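Side-chain contacts in acyl-CoA dehydrogenase (Slackia heliotrinireducens, PDB 4RM7), which belongs to the acyl-CoA dehydrogenase family, in which a mostly helical N-terminal domain, a beta-sheet middle domain and a helical C-terminal domain make up each subunit: residues 261-266 with 350-355; 336-339 with 345-348. All coordinates share one frame; numbering follows the deposited sequence.

Contact 1: residues 261-266 with 350-355; sequences MEDAVA and NRVSSI
Arg351 and Asp263 form a salt bridge between two helices of the C-terminal helical domain of the acyl-CoA dehydrogenase fold. The short segments 351-355 and 261-266 run roughly antiparallel, their axes 10.7 Å apart at closest approach, a gap that a long side chain such as arginine can span. From CB, the Arg351 chain leaves with CG between the backbone N and the carbonyl carbon (chi1 72°) and then runs extended to NE, crossing the Asp263 side chain at about a right angle. Arg351 CG lies 3.4 Å from Asp263 OD2, and CD passes the same oxygen at 3.7 Å. Arg351 NE then donates to Asp263 OD2 over 2.9 Å, with an N-H...O angle of 163°. The bond lies in the guanidinium plane and uses the syn lone pair of the carboxylate. Beyond CZ, Arg351 NH2 adds a weak bond to Asp263 OD1 at 3.3 Å. Aspartate suits the site because its two oxygens can meet both NE and NH2, OD2 much the more firmly, with the two planes 29° apart. NH2 also donates to a water, which in turn donates to Glu262 OE1 over 2.9 Å; this glutamate has its own salt bridge, from OE2 to Arg82. NH1 turns elsewhere, to a weak hydrogen bond with Ile83 O. Beside the ion pair, the buried Val352 lines the aliphatic base of the aspartate: its CG2 lies 3.6 Å from Asp263 OD2 and also touches CB, and the same side chain touches Ala337, Met338 and Leu341 of helix 316-341. Asparagine fits the N-cap of helix 351-362, where its short amide can fold back on the first turn: Asn350 OD1 accepts from Val352 N over 3.3 Å, in the carbonyl plane and on a lone pair.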
HETATM    1  N   MSE A 261       5.714 -18.091  -7.106  1.00 36.88           N
HETATM    2  CA  MSE A 261       4.668 -18.542  -6.208  1.00 41.33           C
HETATM    3  C   MSE A 261       4.787 -20.052  -5.950  1.00 41.79           C
HETATM    4  O   MSE A 261       4.731 -20.492  -4.799  1.00 38.60           O
HETATM    5  CB  MSE A 261       3.287 -18.198  -6.767  1.00 39.00           C
HETATM    6  CG  MSE A 261       2.154 -18.828  -5.984  1.00 45.29           C
HETATM    7 SE   MSE A 261       1.962 -18.031  -4.213  0.69 51.95          SE
HETATM    8  CE  MSE A 261       0.106 -18.532  -3.953  1.00 52.60           C
ATOM      9  N   GLU A 262       4.966 -20.834  -7.011  1.00 34.46           N
ATOM     10  CA  GLU A 262       5.229 -22.266  -6.851  1.00 36.47           C
ATOM     11  C   GLU A 262       6.385 -22.576  -5.893  1.00 43.89           C
ATOM     12  O   GLU A 262       6.265 -23.479  -5.051  1.00 54.37           O
ATOM     13  CB  GLU A 262       5.497 -22.908  -8.192  1.00 33.69           C
ATOM     14  CG  GLU A 262       4.295 -22.874  -9.091  1.00 44.41           C
ATOM     15  CD  GLU A 262       4.629 -23.257 -10.521  1.00 56.35           C
ATOM     16  OE1 GLU A 262       5.803 -23.610 -10.780  1.00 59.82           O
ATOM     17  OE2 GLU A 262       3.721 -23.211 -11.386  1.00 58.47           O
ATOM     18  N   ASP A 263       7.486 -21.828  -5.979  1.00 42.71           N
ATOM     19  CA  ASP A 263       8.611 -22.066  -5.054  1.00 42.29           C
ATOM     20  C   ASP A 263       8.224 -21.740  -3.611  1.00 46.02           C
ATOM     21  O   ASP A 263       8.558 -22.493  -2.685  1.00 49.55           O
ATOM     22  CB  ASP A 263       9.859 -21.256  -5.450  1.00 43.69           C
ATOM     23  CG  ASP A 263      10.425 -21.667  -6.804  1.00 52.99           C
ATOM     24  OD1 ASP A 263      10.006 -22.720  -7.322  1.00 55.89           O
ATOM     25  OD2 ASP A 263      11.282 -20.938  -7.350  1.00 62.02           O
ATOM     26  N   ALA A 264       7.530 -20.615  -3.430  1.00 41.17           N
ATOM     27  CA  ALA A 264       7.025 -20.210  -2.123  1.00 41.84           C
ATOM     28  C   ALA A 264       6.147 -21.305  -1.515  1.00 48.91           C
ATOM     29  O   ALA A 264       6.346 -21.708  -0.366  1.00 51.73           O
ATOM     30  CB  ALA A 264       6.231 -18.899  -2.237  1.00 38.34           C
ATOM     31  N   VAL A 265       5.183 -21.786  -2.295  1.00 47.61           N
ATOM     32  CA  VAL A 265       4.279 -22.825  -1.829  1.00 48.45           C
ATOM     33  C   VAL A 265       5.057 -24.111  -1.510  1.00 49.77           C
ATOM     34  O   VAL A 265       4.857 -24.718  -0.462  1.00 54.33           O
ATOM     35  CB  VAL A 265       3.162 -23.103  -2.866  1.00 44.01           C
ATOM     36  CG1 VAL A 265       2.360 -24.296  -2.455  1.00 44.08           C
ATOM     37  CG2 VAL A 265       2.234 -21.875  -3.011  1.00 42.33           C
ATOM     38  N   ALA A 266       5.972 -24.507  -2.380  1.00 41.79           N
ATOM     39  CA  ALA A 266       6.720 -25.729  -2.131  1.00 42.54           C
ATOM     40  C   ALA A 266       7.572 -25.605  -0.861  1.00 54.75           C
ATOM     41  O   ALA A 266       7.693 -26.558  -0.079  1.00 58.29           O
ATOM     42  CB  ALA A 266       7.588 -26.083  -3.320  1.00 41.59           C
ATOM     43  N   ASN A 350      19.282 -18.869  -5.999  1.00 79.09           N
ATOM     44  CA  ASN A 350      17.825 -19.000  -6.000  1.00 72.72           C
ATOM     45  C   ASN A 350      17.117 -18.248  -7.126  1.00 62.86           C
ATOM     46  O   ASN A 350      17.348 -17.055  -7.339  1.00 67.40           O
ATOM     47  CB  ASN A 350      17.257 -18.524  -4.680  1.00 74.39           C
ATOM     48  CG  ASN A 350      16.075 -19.324  -4.268  1.00 80.31           C
ATOM     49  OD1 ASN A 350      14.990 -19.183  -4.844  1.00 80.95           O
ATOM     50  ND2 ASN A 350      16.271 -20.213  -3.285  1.00 75.76           N
ATOM     51  N   ARG A 351      16.247 -18.939  -7.849  1.00 50.66           N
ATOM     52  CA  ARG A 351      15.651 -18.314  -9.012  1.00 49.10           C
ATOM     53  C   ARG A 351      14.654 -17.236  -8.613  1.00 49.07           C
ATOM     54  O   ARG A 351      14.420 -16.321  -9.387  1.00 59.87           O
ATOM     55  CB  ARG A 351      14.995 -19.351  -9.924  1.00 49.63           C
ATOM     56  CG  ARG A 351      13.725 -19.971  -9.429  1.00 48.25           C
ATOM     57  CD  ARG A 351      13.224 -20.977 -10.464  1.00 46.48           C
ATOM     58  NE  ARG A 351      11.865 -21.416 -10.162  1.00 47.30           N
ATOM     59  CZ  ARG A 351      11.095 -22.096 -11.004  1.00 48.52           C
ATOM     60  NH1 ARG A 351      11.527 -22.401 -12.226  1.00 45.28           N
ATOM     61  NH2 ARG A 351       9.883 -22.462 -10.625  1.00 46.04           N
ATOM     62  N   VAL A 352      14.110 -17.305  -7.400  1.00 44.51           N
ATOM     63  CA  VAL A 352      13.154 -16.285  -6.960  1.00 43.74           C
ATOM     64  C   VAL A 352      13.770 -14.869  -6.963  1.00 43.71           C
ATOM     65  O   VAL A 352      13.118 -13.898  -7.336  1.00 46.89           O
ATOM     66  CB  VAL A 352      12.567 -16.620  -5.562  1.00 46.77           C
ATOM     67  CG1 VAL A 352      11.767 -15.481  -5.064  1.00 54.78           C
ATOM     68  CG2 VAL A 352      11.619 -17.786  -5.667  1.00 48.62           C
ATOM     69  N   SER A 353      15.035 -14.755  -6.593  1.00 44.78           N
ATOM     70  CA  SER A 353      15.720 -13.466  -6.632  1.00 44.40           C
ATOM     71  C   SER A 353      15.993 -12.964  -8.066  1.00 48.26           C
ATOM     72  O   SER A 353      16.032 -11.759  -8.294  1.00 57.57           O
ATOM     73  CB  SER A 353      17.034 -13.540  -5.839  1.00 51.17           C
ATOM     74  OG  SER A 353      17.885 -14.571  -6.320  1.00 59.58           O
ATOM     75  N   SER A 354      16.188 -13.868  -9.026  1.00 44.03           N
ATOM     76  CA  SER A 354      16.273 -13.465 -10.431  1.00 37.34           C
ATOM     77  C   SER A 354      14.910 -13.024 -10.914  1.00 40.20           C
ATOM     78  O   SER A 354      14.781 -12.020 -11.612  1.00 40.46           O
ATOM     79  CB  SER A 354      16.758 -14.592 -11.328  1.00 39.16           C
ATOM     80  OG  SER A 354      17.765 -15.336 -10.693  1.00 54.23           O
ATOM     81  N   ILE A 355      13.885 -13.791 -10.555  1.00 44.18           N
ATOM     82  CA  ILE A 355      12.535 -13.470 -10.963  1.00 36.77           C
ATOM     83  C   ILE A 355      12.158 -12.069 -10.491  1.00 43.02           C
ATOM     84  O   ILE A 355      11.606 -11.270 -11.235  1.00 51.39           O
ATOM     85  CB  ILE A 355      11.558 -14.491 -10.410  1.00 39.48           C
ATOM     86  CG1 ILE A 355      11.756 -15.825 -11.135  1.00 35.46           C
ATOM     87  CG2 ILE A 355      10.094 -13.964 -10.499  1.00 32.71           C
ATOM     88  CD1 ILE A 355      10.973 -16.980 -10.494  1.00 40.31           C
TER
HETATM   89  O   HOH W   1       8.258 -23.524 -12.281  1.00 51.48           O

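Contact 2: residues 336-339 with 345-348; sequences DAMQ and GYIQ
The Tyr346 ring meets Met338 at an edge: the methyl carbon CE lies in the ring plane, 3.9 Å from Tyr346 CD1, and residues 336-339 place nothing over either face. This is the turn where the chain leaves helix 316-341 and heads for helix 351-362. Met338, modelled as selenomethionine, carries CG anti to its carbonyl carbon (chi1 -77°), and a bend at chi3 swings the methyl toward the ring. On the way its CG passes 3.5 Å from Gly345 O, and CE lies 3.8 Å from that same oxygen. Glycine suits position 345 because at its positive phi of 94° a beta carbon would press on the carbonyl oxygen of the residue before. Tyrosine suits its neighbour by being two-sided, with an apolar ring edge for the methionine and a hydroxyl that hydrogen-bonds to Gln357 O of the third subunit. The contact across the turn is therefore mostly van der Waals packing of methionine carbons on a ring edge and a carbonyl oxygen, with little directional preference, whereas the directional bond of the phenol crosses the subunit interface.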
ATOM      1  N   ASP A 336       7.417 -11.118  -2.154  1.00 36.16           N
ATOM      2  CA  ASP A 336       6.755 -11.899  -1.103  1.00 39.56           C
ATOM      3  C   ASP A 336       7.241 -13.338  -1.075  1.00 41.16           C
ATOM      4  O   ASP A 336       7.398 -13.927   0.004  1.00 44.30           O
ATOM      5  CB  ASP A 336       5.231 -11.895  -1.268  1.00 42.38           C
ATOM      6  CG  ASP A 336       4.590 -10.608  -0.769  1.00 49.42           C
ATOM      7  OD1 ASP A 336       5.089 -10.065   0.239  1.00 47.94           O
ATOM      8  OD2 ASP A 336       3.600 -10.138  -1.394  1.00 64.33           O
ATOM      9  N   ALA A 337       7.472 -13.903  -2.258  1.00 38.70           N
ATOM     10  CA  ALA A 337       8.071 -15.233  -2.341  1.00 40.48           C
ATOM     11  C   ALA A 337       9.460 -15.244  -1.711  1.00 41.46           C
ATOM     12  O   ALA A 337       9.775 -16.155  -0.951  1.00 50.21           O
ATOM     13  CB  ALA A 337       8.147 -15.706  -3.774  1.00 41.60           C
HETATM   14  N   MSE A 338      10.294 -14.247  -2.012  1.00 33.82           N
HETATM   15  CA  MSE A 338      11.600 -14.173  -1.355  1.00 36.22           C
HETATM   16  C   MSE A 338      11.445 -14.134   0.148  1.00 40.61           C
HETATM   17  O   MSE A 338      12.176 -14.814   0.857  1.00 46.85           O
HETATM   18  CB  MSE A 338      12.391 -12.946  -1.781  1.00 38.16           C
HETATM   19  CG  MSE A 338      13.025 -13.030  -3.140  1.00 47.72           C
HETATM   20 SE   MSE A 338      13.727 -11.285  -3.642  0.64 58.74          SE
HETATM   21  CE  MSE A 338      14.930 -11.129  -2.109  1.00 34.75           C
ATOM     22  N   GLN A 339      10.493 -13.343   0.638  1.00 39.04           N
ATOM     23  CA  GLN A 339      10.362 -13.167   2.078  1.00 41.08           C
ATOM     24  C   GLN A 339       9.996 -14.492   2.742  1.00 44.67           C
ATOM     25  O   GLN A 339      10.500 -14.810   3.814  1.00 46.49           O
ATOM     26  CB  GLN A 339       9.327 -12.088   2.416  1.00 40.48           C
ATOM     27  CG  GLN A 339       9.473 -11.549   3.838  1.00 46.95           C
ATOM     28  CD  GLN A 339      10.751 -10.732   4.015  1.00 55.82           C
ATOM     29  OE1 GLN A 339      11.374 -10.330   3.029  1.00 59.28           O
ATOM     30  NE2 GLN A 339      11.143 -10.479   5.271  1.00 56.69           N
ATOM     31  N   GLY A 345      17.782 -17.434  -0.759  1.00 71.13           N
ATOM     32  CA  GLY A 345      16.781 -16.865  -1.643  1.00 85.57           C
ATOM     33  C   GLY A 345      16.856 -15.340  -1.730  1.00 85.10           C
ATOM     34  O   GLY A 345      16.070 -14.698  -2.446  1.00 79.75           O
ATOM     35  N   TYR A 346      17.789 -14.761  -0.974  1.00 79.69           N
ATOM     36  CA  TYR A 346      18.392 -13.480  -1.336  1.00 71.00           C
ATOM     37  C   TYR A 346      19.764 -13.838  -1.933  1.00 71.65           C
ATOM     38  O   TYR A 346      20.622 -12.983  -2.192  1.00 65.55           O
ATOM     39  CB  TYR A 346      18.496 -12.554  -0.122  1.00 65.66           C
ATOM     40  CG  TYR A 346      19.215 -11.238  -0.353  1.00 63.11           C
ATOM     41  CD1 TYR A 346      18.628 -10.201  -1.091  1.00 54.64           C
ATOM     42  CD2 TYR A 346      20.484 -11.023   0.198  1.00 71.25           C
ATOM     43  CE1 TYR A 346      19.299  -8.985  -1.279  1.00 59.94           C
ATOM     44  CE2 TYR A 346      21.169  -9.822   0.012  1.00 69.06           C
ATOM     45  CZ  TYR A 346      20.583  -8.808  -0.719  1.00 67.77           C
ATOM     46  OH  TYR A 346      21.293  -7.627  -0.870  1.00 61.10           O
ATOM     47  N   ILE A 347      19.941 -15.142  -2.140  1.00 75.80           N
ATOM     48  CA  ILE A 347      21.147 -15.710  -2.721  1.00 82.81           C
ATOM     49  C   ILE A 347      20.958 -15.789  -4.238  1.00 80.44           C
ATOM     50  O   ILE A 347      19.870 -16.097  -4.718  1.00 77.26           O
ATOM     51  CB  ILE A 347      21.450 -17.104  -2.112  1.00 64.38           C
ATOM     52  CG1 ILE A 347      21.487 -17.009  -0.586  1.00 65.78           C
ATOM     53  CG2 ILE A 347      22.758 -17.668  -2.618  1.00 70.62           C
ATOM     54  CD1 ILE A 347      21.654 -18.341   0.090  1.00 73.91           C
ATOM     55  N   GLN A 348      22.014 -15.485  -4.983  1.00 84.52           N
ATOM     56  CA  GLN A 348      21.946 -15.392  -6.439  1.00 86.62           C
ATOM     57  C   GLN A 348      21.528 -16.715  -7.074  1.00 92.18           C
ATOM     58  O   GLN A 348      20.907 -16.738  -8.141  1.00 91.60           O
ATOM     59  CB  GLN A 348      23.297 -14.941  -6.995  1.00 87.25           C
ATOM     60  CG  GLN A 348      23.192 -13.996  -8.171  1.00 87.54           C
ATOM     61  CD  GLN A 348      24.485 -13.246  -8.426  1.00 91.42           C
ATOM     62  OE1 GLN A 348      25.574 -13.773  -8.199  1.00 89.47           O
ATOM     63  NE2 GLN A 348      24.370 -12.007  -8.894  1.00 92.81           N
TER

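Contacts 1 and 2 lie side by side, their centres about 7 Å apart: contact 1 includes the first turn of helix 351-362, and contact 2 lies in the end of helix 316-341 and the loop that leads on from it. Val352 joins them directly: its CG1 packs against Met338 CG at 3.4 Å, so one valine serves the interfaces with both helix 234-270 and helix 316-341. Asn350 CB touches Gly345 CA at 3.5 Å, and a probable hydrogen bond links Ser353 OG to Ile347 O over 3.0 Å. The segments of contact 2 are six residues apart at the closest ends, against 84 for contact 1. Both reach the third subunit: Ser353 packs on its Ile205, and Tyr346 on its Gly206.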